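Methyltransferase (Streptococcus mutans, PDB 2B78) is probably an S-adenosylmethionine-dependent methyltransferase, with a PUA-like domain that suggests an RNA substrate, though its actual target is unknown. Local coordinates at residues Y26-V36 with T48-V58; Y97-D105 with D365-S375. One frame throughout, in Å; residues are numbered along the deposited sequence.

How the interactions relate
Starting from the N terminus, interaction 1 comes first: 48-58 folds back on 26-36 and closes the beta hairpin of strands 34-39 and 45-54 within the PUA-like domain, with 11 residues between the two segments. The chain then passes through helices 71-83 and 86-90 to strand 96-101, where interaction 2 opens. Its second half arrives 260 residues later, so this wide loop takes in most of the methyltransferase fold. The two contacts follow in series, neither enclosing nor crossing the other. Interaction 2 ties 96-101, an outermost strand of the five-stranded sheet that ends at 162-165, to the loop between strands 355-360 and 379-384. The centres of interactions 1 and 2 lie about 20 Å apart, yet they touch through a probable hydrogen bond from Gln54 NE2 to Gln102 OE1.

Interaction 1. Residues Y26-V36 with T48-V58; sequences YPNLNLDNQVV and TAYLSKQNKGV
Leu51 packs against Leu31, Val36 and Leu29 on one side of the antiparallel pairing between 34-36 and 48-54. From the backbone outward, Leu51 CB lies 3.9 Å from Asn33 N, CG comes next to Val36 CG1, and the two methyls then part. Leu51 CD1 presses on Leu31 CB at 3.5 Å, tighter than usual for two carbons, while CD2 meets Leu29 CD2 tip to tip. Chi1 of -59° sets CG anti to the carbonyl carbon, from where the extended branch reaches these neighbours. Val58 CB touches Leu29 CD2 as well, and Leu21 of strand 20-22 joins the same apolar cluster.

The backbones are held by Leu51 N to Gln34 O at 2.9 Å, and by Val36 N to Ala49 O with its return bond from Ala49 N to Val36 O. Where 26-33 leaves the strand pairing, water takes over. One molecule donates to Asp32 OD1 and Val58 O; a second donates to Asp32 OD2 and Asn33 OD1 and accepts from Lys53 N. Lys53 NZ stays 4.1 Å from Asp32 OD2, beyond a salt bridge, and Asn33 ND2 turns to Ser126 and Gln130. Asn33 and Gln34 both face Leu51, a G1 beta bulge at the start of the hairpin in the PUA-like domain.

Interaction 2. Residues Y97-D105 with D365-S375; sequences YRLFNQDGD and DFAVNVQDESS
One face of the Arg98 guanidinium covers the rim of the Phe366 ring at CE1, which sits 3.2 Å from the guanidinium plane and over its centre, the two planes 29° apart. Further back, Arg98 CD makes a CH-pi contact 3.9 Å from the centroid of the Phe366 ring. The bend at chi3 (-67°) carries the flat end to the CE1 rim of the ring, where Arg98 NH1 donates to Asn101 OD1 at 2.7 Å, in the guanidinium plane, and NE pairs with Asp113.

The other end of the Asn101 amide crosses to the loop: Asn101 ND2 gives a hydrogen bond to Ala367 O at 2.8 Å, from above the carbonyl plane, and another to a water held by Ser375 O. Asp365 OD2 takes the nearly straight bond from Arg98 N on its anti lone pair, while OD1 pairs with Arg200. Gly104 CA makes a CA-H...O contact with Ala367 O at 3.2 Å, the two backbones lying close.

Beyond it, Asp103 OD2 and Asp372 OD2 stand 4.2 Å apart, and one water donates to both while accepting from Asn369 ND2. Such bridging would probably ease the repulsion between the carboxylates. With Asp113 and Asn101 OD1 engaging its rim, Arg98 probably stays charged though buried, with one face against the aromatic ring.

Interaction 1. Residues Y26-V36 with T48-V58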
loop_
_atom_site.group_PDB
_atom_site.type_symbol
_atom_site.label_atom_id
_atom_site.label_comp_id
_atom_site.label_asym_id
_atom_site.label_seq_id
_atom_site.Cartn_x
_atom_site.Cartn_y
_atom_site.Cartn_z
ATOM N N TYR A 26 19.292 -9.921 14.231
ATOM C CA TYR A 26 19.332 -9.645 15.674
ATOM C C TYR A 26 18.678 -10.842 16.374
ATOM O O TYR A 26 17.733 -10.684 17.149
ATOM C CB TYR A 26 18.550 -8.361 15.982
ATOM C CG TYR A 26 19.180 -7.108 15.403
ATOM C CD1 TYR A 26 20.166 -6.410 16.104
ATOM C CD2 TYR A 26 18.834 -6.652 14.134
ATOM C CE1 TYR A 26 20.795 -5.288 15.549
ATOM C CE2 TYR A 26 19.454 -5.534 13.572
ATOM C CZ TYR A 26 20.433 -4.861 14.281
ATOM O OH TYR A 26 21.074 -3.775 13.715
ATOM N N PRO A 27 19.192 -12.057 16.113
ATOM C CA PRO A 27 18.728 -13.343 16.648
ATOM C C PRO A 27 18.411 -13.462 18.138
ATOM O O PRO A 27 17.294 -13.841 18.509
ATOM C CB PRO A 27 19.829 -14.316 16.213
ATOM C CG PRO A 27 21.044 -13.457 16.178
ATOM C CD PRO A 27 20.518 -12.220 15.486
ATOM N N ASN A 28 19.382 -13.152 18.991
ATOM C CA ASN A 28 19.175 -13.270 20.428
ATOM C C ASN A 28 19.012 -11.929 21.126
ATOM O O ASN A 28 19.836 -11.547 21.960
ATOM C CB ASN A 28 20.341 -14.036 21.049
ATOM C CG ASN A 28 20.531 -15.398 20.418
ATOM O OD1 ASN A 28 21.167 -15.533 19.366
ATOM N ND2 ASN A 28 19.960 -16.418 21.047
ATOM N N LEU A 29 17.941 -11.219 20.791
ATOM C CA LEU A 29 17.684 -9.914 21.391
ATOM C C LEU A 29 16.719 -10.069 22.572
ATOM O O LEU A 29 15.638 -10.633 22.425
ATOM C CB LEU A 29 17.105 -8.971 20.328
ATOM C CG LEU A 29 16.984 -7.470 20.622
ATOM C CD1 LEU A 29 18.338 -6.887 21.011
ATOM C CD2 LEU A 29 16.440 -6.768 19.380
ATOM N N ASN A 30 17.115 -9.575 23.744
ATOM C CA ASN A 30 16.265 -9.687 24.936
ATOM C C ASN A 30 15.608 -8.361 25.258
ATOM O O ASN A 30 14.859 -8.249 26.235
ATOM C CB ASN A 30 17.084 -10.116 26.157
ATOM C CG ASN A 30 18.029 -11.252 25.859
ATOM O OD1 ASN A 30 17.642 -12.270 25.268
ATOM N ND2 ASN A 30 19.280 -11.097 26.277
ATOM N N LEU A 31 15.899 -7.357 24.437
ATOM C CA LEU A 31 15.365 -6.016 24.640
ATOM C C LEU A 31 14.171 -5.753 23.730
ATOM O O LEU A 31 13.996 -6.427 22.709
ATOM C CB LEU A 31 16.457 -4.980 24.348
ATOM C CG LEU A 31 17.905 -5.349 24.683
ATOM C CD1 LEU A 31 18.851 -4.274 24.168
ATOM C CD2 LEU A 31 18.061 -5.526 26.178
ATOM N N ASP A 32 13.350 -4.770 24.103
ATOM C CA ASP A 32 12.188 -4.390 23.303
ATOM C C ASP A 32 11.537 -3.093 23.800
ATOM O O ASP A 32 11.687 -2.712 24.960
ATOM C CB ASP A 32 11.152 -5.522 23.278
ATOM C CG ASP A 32 10.143 -5.354 22.153
ATOM O OD1 ASP A 32 10.459 -4.632 21.178
ATOM O OD2 ASP A 32 9.044 -5.950 22.225
ATOM N N ASN A 33 10.835 -2.417 22.894
ATOM C CA ASN A 33 10.147 -1.160 23.179
ATOM C C ASN A 33 10.942 -0.147 23.983
ATOM O O ASN A 33 10.622 0.146 25.133
ATOM C CB ASN A 33 8.809 -1.428 23.862
ATOM C CG ASN A 33 7.664 -1.517 22.873
ATOM O OD1 ASN A 33 7.656 -2.371 21.981
ATOM N ND2 ASN A 33 6.688 -0.630 23.021
ATOM N N GLN A 34 11.978 0.399 23.364
ATOM C CA GLN A 34 12.814 1.393 24.016
ATOM C C GLN A 34 13.829 1.895 23.010
ATOM O O GLN A 34 14.077 1.244 21.988
ATOM C CB GLN A 34 13.537 0.781 25.223
ATOM C CG GLN A 34 14.415 -0.424 24.891
ATOM C CD GLN A 34 15.059 -1.046 26.123
ATOM O OE1 GLN A 34 15.901 -0.431 26.784
ATOM N NE2 GLN A 34 14.659 -2.271 26.440
ATOM N N VAL A 35 14.393 3.063 23.287
ATOM C CA VAL A 35 15.410 3.638 22.421
ATOM C C VAL A 35 16.729 2.995 22.833
ATOM O O VAL A 35 16.963 2.762 24.021
ATOM C CB VAL A 35 15.501 5.168 22.613
ATOM C CG1 VAL A 35 16.634 5.738 21.774
ATOM C CG2 VAL A 35 14.180 5.818 22.221
ATOM N N VAL A 36 17.577 2.674 21.862
ATOM C CA VAL A 36 18.865 2.070 22.169
ATOM C C VAL A 36 19.924 2.728 21.309
ATOM O O VAL A 36 19.607 3.511 20.411
ATOM C CB VAL A 36 18.876 0.543 21.889
ATOM C CG1 VAL A 36 17.789 -0.152 22.712
ATOM C CG2 VAL A 36 18.675 0.274 20.395
ATOM N N THR A 48 21.433 5.885 16.680
ATOM C CA THR A 48 20.337 5.830 17.641
ATOM C C THR A 48 19.213 5.052 16.980
ATOM O O THR A 48 18.954 5.235 15.795
ATOM C CB THR A 48 19.849 7.259 17.985
ATOM O OG1 THR A 48 20.927 8.000 18.572
ATOM C CG2 THR A 48 18.674 7.216 18.965
ATOM N N ALA A 49 18.551 4.179 17.732
ATOM C CA ALA A 49 17.462 3.387 17.173
ATOM C C ALA A 49 16.417 3.067 18.229
ATOM O O ALA A 49 16.617 3.340 19.411
ATOM C CB ALA A 49 18.019 2.089 16.590
ATOM N N TYR A 50 15.293 2.499 17.802
ATOM C CA TYR A 50 14.268 2.105 18.755
ATOM C C TYR A 50 13.842 0.680 18.440
ATOM O O TYR A 50 13.834 0.257 17.281
ATOM C CB TYR A 50 13.069 3.077 18.745
ATOM C CG TYR A 50 12.033 2.917 17.643
ATOM C CD1 TYR A 50 11.152 1.835 17.627
ATOM C CD2 TYR A 50 11.898 3.885 16.645
ATOM C CE1 TYR A 50 10.159 1.721 16.645
ATOM C CE2 TYR A 50 10.903 3.783 15.659
ATOM C CZ TYR A 50 10.040 2.702 15.667
ATOM O OH TYR A 50 9.049 2.602 14.715
ATOM N N LEU A 51 13.520 -0.069 19.488
ATOM C CA LEU A 51 13.100 -1.448 19.333
ATOM C C LEU A 51 11.605 -1.594 19.552
ATOM O O LEU A 51 11.038 -0.982 20.448
ATOM C CB LEU A 51 13.835 -2.350 20.330
ATOM C CG LEU A 51 15.363 -2.389 20.273
ATOM C CD1 LEU A 51 15.882 -3.347 21.337
ATOM C CD2 LEU A 51 15.815 -2.831 18.889
ATOM N N SER A 52 10.982 -2.411 18.714
ATOM C CA SER A 52 9.563 -2.703 18.812
ATOM C C SER A 52 9.278 -3.706 17.717
ATOM O O SER A 52 9.771 -3.573 16.596
ATOM C CB SER A 52 8.719 -1.440 18.617
ATOM O OG SER A 52 7.356 -1.701 18.924
ATOM N N LYS A 53 8.493 -4.725 18.038
ATOM C CA LYS A 53 8.180 -5.746 17.058
ATOM C C LYS A 53 7.249 -5.233 15.973
ATOM O O LYS A 53 6.212 -4.625 16.255
ATOM C CB LYS A 53 7.577 -6.969 17.756
ATOM C CG LYS A 53 8.641 -7.924 18.294
ATOM C CD LYS A 53 8.052 -9.019 19.177
ATOM C CE LYS A 53 7.887 -8.547 20.619
ATOM N NZ LYS A 53 7.418 -9.647 21.517
ATOM N N GLN A 54 7.637 -5.479 14.727
ATOM C CA GLN A 54 6.858 -5.055 13.571
ATOM C C GLN A 54 7.062 -6.067 12.454
ATOM O O GLN A 54 7.984 -5.938 11.651
ATOM C CB GLN A 54 7.310 -3.666 13.105
ATOM C CG GLN A 54 6.436 -3.069 12.007
ATOM C CD GLN A 54 6.849 -1.663 11.645
ATOM O OE1 GLN A 54 7.244 -0.886 12.515
ATOM N NE2 GLN A 54 6.750 -1.316 10.360
ATOM N N ASN A 55 6.195 -7.075 12.413
ATOM C CA ASN A 55 6.280 -8.132 11.408
ATOM C C ASN A 55 7.630 -8.838 11.519
ATOM O O ASN A 55 7.921 -9.449 12.542
ATOM C CB ASN A 55 6.088 -7.551 10.006
ATOM C CG ASN A 55 4.723 -6.912 9.825
ATOM O OD1 ASN A 55 3.687 -7.557 10.028
ATOM N ND2 ASN A 55 4.710 -5.638 9.441
ATOM N N LYS A 56 8.460 -8.749 10.483
ATOM C CA LYS A 56 9.769 -9.400 10.512
ATOM C C LYS A 56 10.858 -8.489 11.065
ATOM O O LYS A 56 12.042 -8.833 11.051
ATOM C CB LYS A 56 10.152 -9.871 9.107
ATOM C CG LYS A 56 9.309 -11.031 8.605
ATOM C CD LYS A 56 9.410 -12.224 9.549
ATOM C CE LYS A 56 8.512 -13.375 9.109
ATOM N NZ LYS A 56 8.584 -14.523 10.059
ATOM N N GLY A 57 10.455 -7.324 11.555
ATOM C CA GLY A 57 11.421 -6.393 12.100
ATOM C C GLY A 57 11.382 -6.327 13.615
ATOM O O GLY A 57 10.375 -6.664 14.234
ATOM N N VAL A 58 12.494 -5.905 14.207
ATOM C CA VAL A 58 12.611 -5.769 15.653
ATOM C C VAL A 58 12.819 -4.297 16.014
ATOM O O VAL A 58 12.930 -3.939 17.188
ATOM C CB VAL A 58 13.803 -6.589 16.204
ATOM C CG1 VAL A 58 13.499 -8.082 16.120
ATOM C CG2 VAL A 58 15.066 -6.266 15.408
HETATM O O HOH W 1 11.603 -5.654 18.837
HETATM O O HOH W 2 7.021 -4.835 20.602
#

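Interaction 2. Residues Y97-D105 with D365-S375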
loop_
_atom_site.group_PDB
_atom_site.type_symbol
_atom_site.label_atom_id
_atom_site.label_comp_id
_atom_site.label_asym_id
_atom_site.label_seq_id
_atom_site.Cartn_x
_atom_site.Cartn_y
_atom_site.Cartn_z
ATOM N N TYR A 97 -3.347 11.531 -0.878
ATOM C CA TYR A 97 -2.037 10.955 -1.159
ATOM C C TYR A 97 -1.290 10.766 0.150
ATOM O O TYR A 97 -1.743 11.230 1.198
ATOM C CB TYR A 97 -1.247 11.859 -2.115
ATOM C CG TYR A 97 -1.029 13.276 -1.616
ATOM C CD1 TYR A 97 0.146 13.630 -0.953
ATOM C CD2 TYR A 97 -2.006 14.261 -1.796
ATOM C CE1 TYR A 97 0.342 14.928 -0.486
ATOM C CE2 TYR A 97 -1.818 15.563 -1.326
ATOM C CZ TYR A 97 -0.644 15.886 -0.675
ATOM O OH TYR A 97 -0.460 17.166 -0.197
ATOM N N ARG A 98 -0.150 10.087 0.112
ATOM C CA ARG A 98 0.597 9.846 1.345
ATOM C C ARG A 98 1.564 10.968 1.732
ATOM O O ARG A 98 2.371 11.410 0.915
ATOM C CB ARG A 98 1.347 8.516 1.256
ATOM C CG ARG A 98 2.247 8.233 2.460
ATOM C CD ARG A 98 2.392 6.743 2.717
ATOM N NE ARG A 98 1.128 6.155 3.149
ATOM C CZ ARG A 98 0.983 4.897 3.550
ATOM N NH1 ARG A 98 2.025 4.078 3.581
ATOM N NH2 ARG A 98 -0.213 4.460 3.919
ATOM N N LEU A 99 1.486 11.401 2.990
ATOM C CA LEU A 99 2.344 12.472 3.509
ATOM C C LEU A 99 3.641 11.972 4.149
ATOM O O LEU A 99 4.663 12.670 4.130
ATOM C CB LEU A 99 1.570 13.304 4.543
ATOM C CG LEU A 99 0.299 14.027 4.083
ATOM C CD1 LEU A 99 -0.314 14.785 5.266
ATOM C CD2 LEU A 99 0.624 15.003 2.950
ATOM N N PHE A 100 3.608 10.764 4.708
ATOM C CA PHE A 100 4.778 10.203 5.386
ATOM C C PHE A 100 4.742 8.690 5.237
ATOM O O PHE A 100 3.716 8.065 5.498
ATOM C CB PHE A 100 4.733 10.580 6.871
ATOM C CG PHE A 100 6.072 10.529 7.556
ATOM C CD1 PHE A 100 6.916 11.635 7.546
ATOM C CD2 PHE A 100 6.494 9.370 8.205
ATOM C CE1 PHE A 100 8.162 11.589 8.173
ATOM C CE2 PHE A 100 7.735 9.314 8.829
ATOM C CZ PHE A 100 8.570 10.426 8.813
ATOM N N ASN A 101 5.856 8.096 4.822
ATOM C CA ASN A 101 5.888 6.649 4.624
ATOM C C ASN A 101 7.057 5.938 5.278
ATOM O O ASN A 101 8.041 5.598 4.620
ATOM C CB ASN A 101 5.876 6.332 3.126
ATOM C CG ASN A 101 5.625 4.859 2.840
ATOM O OD1 ASN A 101 4.729 4.232 3.429
ATOM N ND2 ASN A 101 6.405 4.302 1.917
ATOM N N GLN A 102 6.940 5.717 6.581
ATOM C CA GLN A 102 7.958 5.013 7.352
ATOM C C GLN A 102 9.423 5.375 7.053
ATOM O O GLN A 102 9.801 6.541 7.150
ATOM C CB GLN A 102 7.729 3.512 7.199
ATOM C CG GLN A 102 6.320 3.091 7.605
ATOM C CD GLN A 102 6.249 1.638 8.031
ATOM O OE1 GLN A 102 6.903 1.234 8.981
ATOM N NE2 GLN A 102 5.452 0.848 7.328
ATOM N N ASP A 103 10.249 4.389 6.699
ATOM C CA ASP A 103 11.656 4.681 6.438
ATOM C C ASP A 103 11.903 5.502 5.179
ATOM O O ASP A 103 12.997 6.043 4.989
ATOM C CB ASP A 103 12.498 3.381 6.442
ATOM C CG ASP A 103 11.995 2.326 5.473
ATOM O OD1 ASP A 103 10.792 2.335 5.122
ATOM O OD2 ASP A 103 12.817 1.460 5.083
ATOM N N GLY A 104 10.888 5.605 4.323
ATOM C CA GLY A 104 11.032 6.394 3.115
ATOM C C GLY A 104 11.187 7.850 3.522
ATOM O O GLY A 104 11.728 8.664 2.773
ATOM N N ASP A 105 10.706 8.182 4.715
ATOM C CA ASP A 105 10.820 9.547 5.218
ATOM C C ASP A 105 11.613 9.595 6.514
ATOM O O ASP A 105 11.445 10.498 7.346
ATOM C CB ASP A 105 9.442 10.165 5.402
ATOM C CG ASP A 105 8.756 10.423 4.082
ATOM O OD1 ASP A 105 9.195 11.350 3.357
ATOM O OD2 ASP A 105 7.796 9.683 3.765
ATOM N N ASP A 365 4.943 9.435 -3.493
ATOM C CA ASP A 365 4.436 9.813 -2.176
ATOM C C ASP A 365 4.604 8.670 -1.189
ATOM O O ASP A 365 4.748 8.893 0.011
ATOM C CB ASP A 365 2.976 10.287 -2.249
ATOM C CG ASP A 365 2.054 9.290 -2.913
ATOM O OD1 ASP A 365 2.465 8.666 -3.910
ATOM O OD2 ASP A 365 0.897 9.159 -2.449
ATOM N N PHE A 366 4.576 7.439 -1.683
ATOM C CA PHE A 366 4.810 6.290 -0.812
ATOM C C PHE A 366 6.325 6.116 -0.903
ATOM O O PHE A 366 6.827 5.139 -1.467
ATOM C CB PHE A 366 4.075 5.056 -1.346
ATOM C CG PHE A 366 2.613 5.013 -0.973
ATOM C CD1 PHE A 366 2.167 4.156 0.029
ATOM C CD2 PHE A 366 1.689 5.835 -1.614
ATOM C CE1 PHE A 366 0.821 4.117 0.387
ATOM C CE2 PHE A 366 0.338 5.807 -1.265
ATOM C CZ PHE A 366 -0.096 4.943 -0.260
ATOM N N ALA A 367 7.041 7.105 -0.367
ATOM C CA ALA A 367 8.500 7.147 -0.397
ATOM C C ALA A 367 9.187 5.862 0.015
ATOM O O ALA A 367 8.869 5.252 1.039
ATOM C CB ALA A 367 9.017 8.312 0.465
ATOM N N VAL A 368 10.144 5.445 -0.799
ATOM C CA VAL A 368 10.888 4.240 -0.493
ATOM C C VAL A 368 12.278 4.636 -0.020
ATOM O O VAL A 368 12.774 5.713 -0.344
ATOM C CB VAL A 368 11.032 3.343 -1.737
ATOM C CG1 VAL A 368 9.663 2.846 -2.189
ATOM C CG2 VAL A 368 11.708 4.122 -2.854
ATOM N N ASN A 369 12.893 3.771 0.775
ATOM C CA ASN A 369 14.248 4.014 1.230
ATOM C C ASN A 369 15.070 3.467 0.059
ATOM O O ASN A 369 15.037 2.265 -0.210
ATOM C CB ASN A 369 14.521 3.226 2.515
ATOM C CG ASN A 369 15.946 3.366 2.992
ATOM O OD1 ASN A 369 16.769 4.019 2.345
ATOM N ND2 ASN A 369 16.253 2.747 4.128
ATOM N N VAL A 370 15.781 4.346 -0.647
ATOM C CA VAL A 370 16.565 3.929 -1.811
ATOM C C VAL A 370 17.670 2.935 -1.483
ATOM O O VAL A 370 18.121 2.185 -2.358
ATOM C CB VAL A 370 17.184 5.146 -2.549
ATOM C CG1 VAL A 370 16.114 5.846 -3.390
ATOM C CG2 VAL A 370 17.771 6.119 -1.542
ATOM N N GLN A 371 18.104 2.935 -0.227
ATOM C CA GLN A 371 19.144 2.021 0.230
ATOM C C GLN A 371 18.533 0.686 0.631
ATOM O O GLN A 371 19.243 -0.236 1.021
ATOM C CB GLN A 371 19.893 2.619 1.427
ATOM C CG GLN A 371 20.840 3.755 1.075
ATOM C CD GLN A 371 20.137 4.942 0.449
ATOM O OE1 GLN A 371 19.327 5.613 1.094
ATOM N NE2 GLN A 371 20.442 5.209 -0.817
ATOM N N ASP A 372 17.213 0.581 0.535
ATOM C CA ASP A 372 16.527 -0.655 0.900
ATOM C C ASP A 372 15.351 -0.893 -0.036
ATOM O O ASP A 372 14.211 -0.551 0.277
ATOM C CB ASP A 372 16.041 -0.569 2.348
ATOM C CG ASP A 372 15.493 -1.882 2.852
ATOM O OD1 ASP A 372 15.453 -2.844 2.056
ATOM O OD2 ASP A 372 15.100 -1.951 4.038
ATOM N N GLU A 373 15.628 -1.502 -1.186
ATOM C CA GLU A 373 14.592 -1.753 -2.183
ATOM C C GLU A 373 13.451 -2.646 -1.699
ATOM O O GLU A 373 12.370 -2.642 -2.289
ATOM C CB GLU A 373 15.218 -2.349 -3.449
ATOM C CG GLU A 373 14.404 -2.109 -4.728
ATOM C CD GLU A 373 14.045 -0.639 -4.934
ATOM O OE1 GLU A 373 14.900 0.226 -4.655
ATOM O OE2 GLU A 373 12.911 -0.346 -5.384
ATOM N N SER A 374 13.684 -3.406 -0.630
ATOM C CA SER A 374 12.650 -4.288 -0.090
ATOM C C SER A 374 11.480 -3.477 0.476
ATOM O O SER A 374 10.397 -4.011 0.726
ATOM C CB SER A 374 13.232 -5.194 1.007
ATOM O OG SER A 374 13.453 -4.490 2.220
ATOM N N SER A 375 11.695 -2.182 0.685
ATOM C CA SER A 375 10.631 -1.334 1.209
ATOM C C SER A 375 9.611 -1.060 0.105
ATOM O O SER A 375 8.472 -0.674 0.372
ATOM C CB SER A 375 11.208 -0.017 1.723
ATOM O OG SER A 375 11.872 0.670 0.681
HETATM O O HOH W 3 7.256 1.473 1.664
HETATM O O HOH W 4 15.304 0.281 5.695
HETATM O O HOH W 5 9.942 3.087 2.587
HETATM O O HOH W 6 13.116 8.545 0.347
#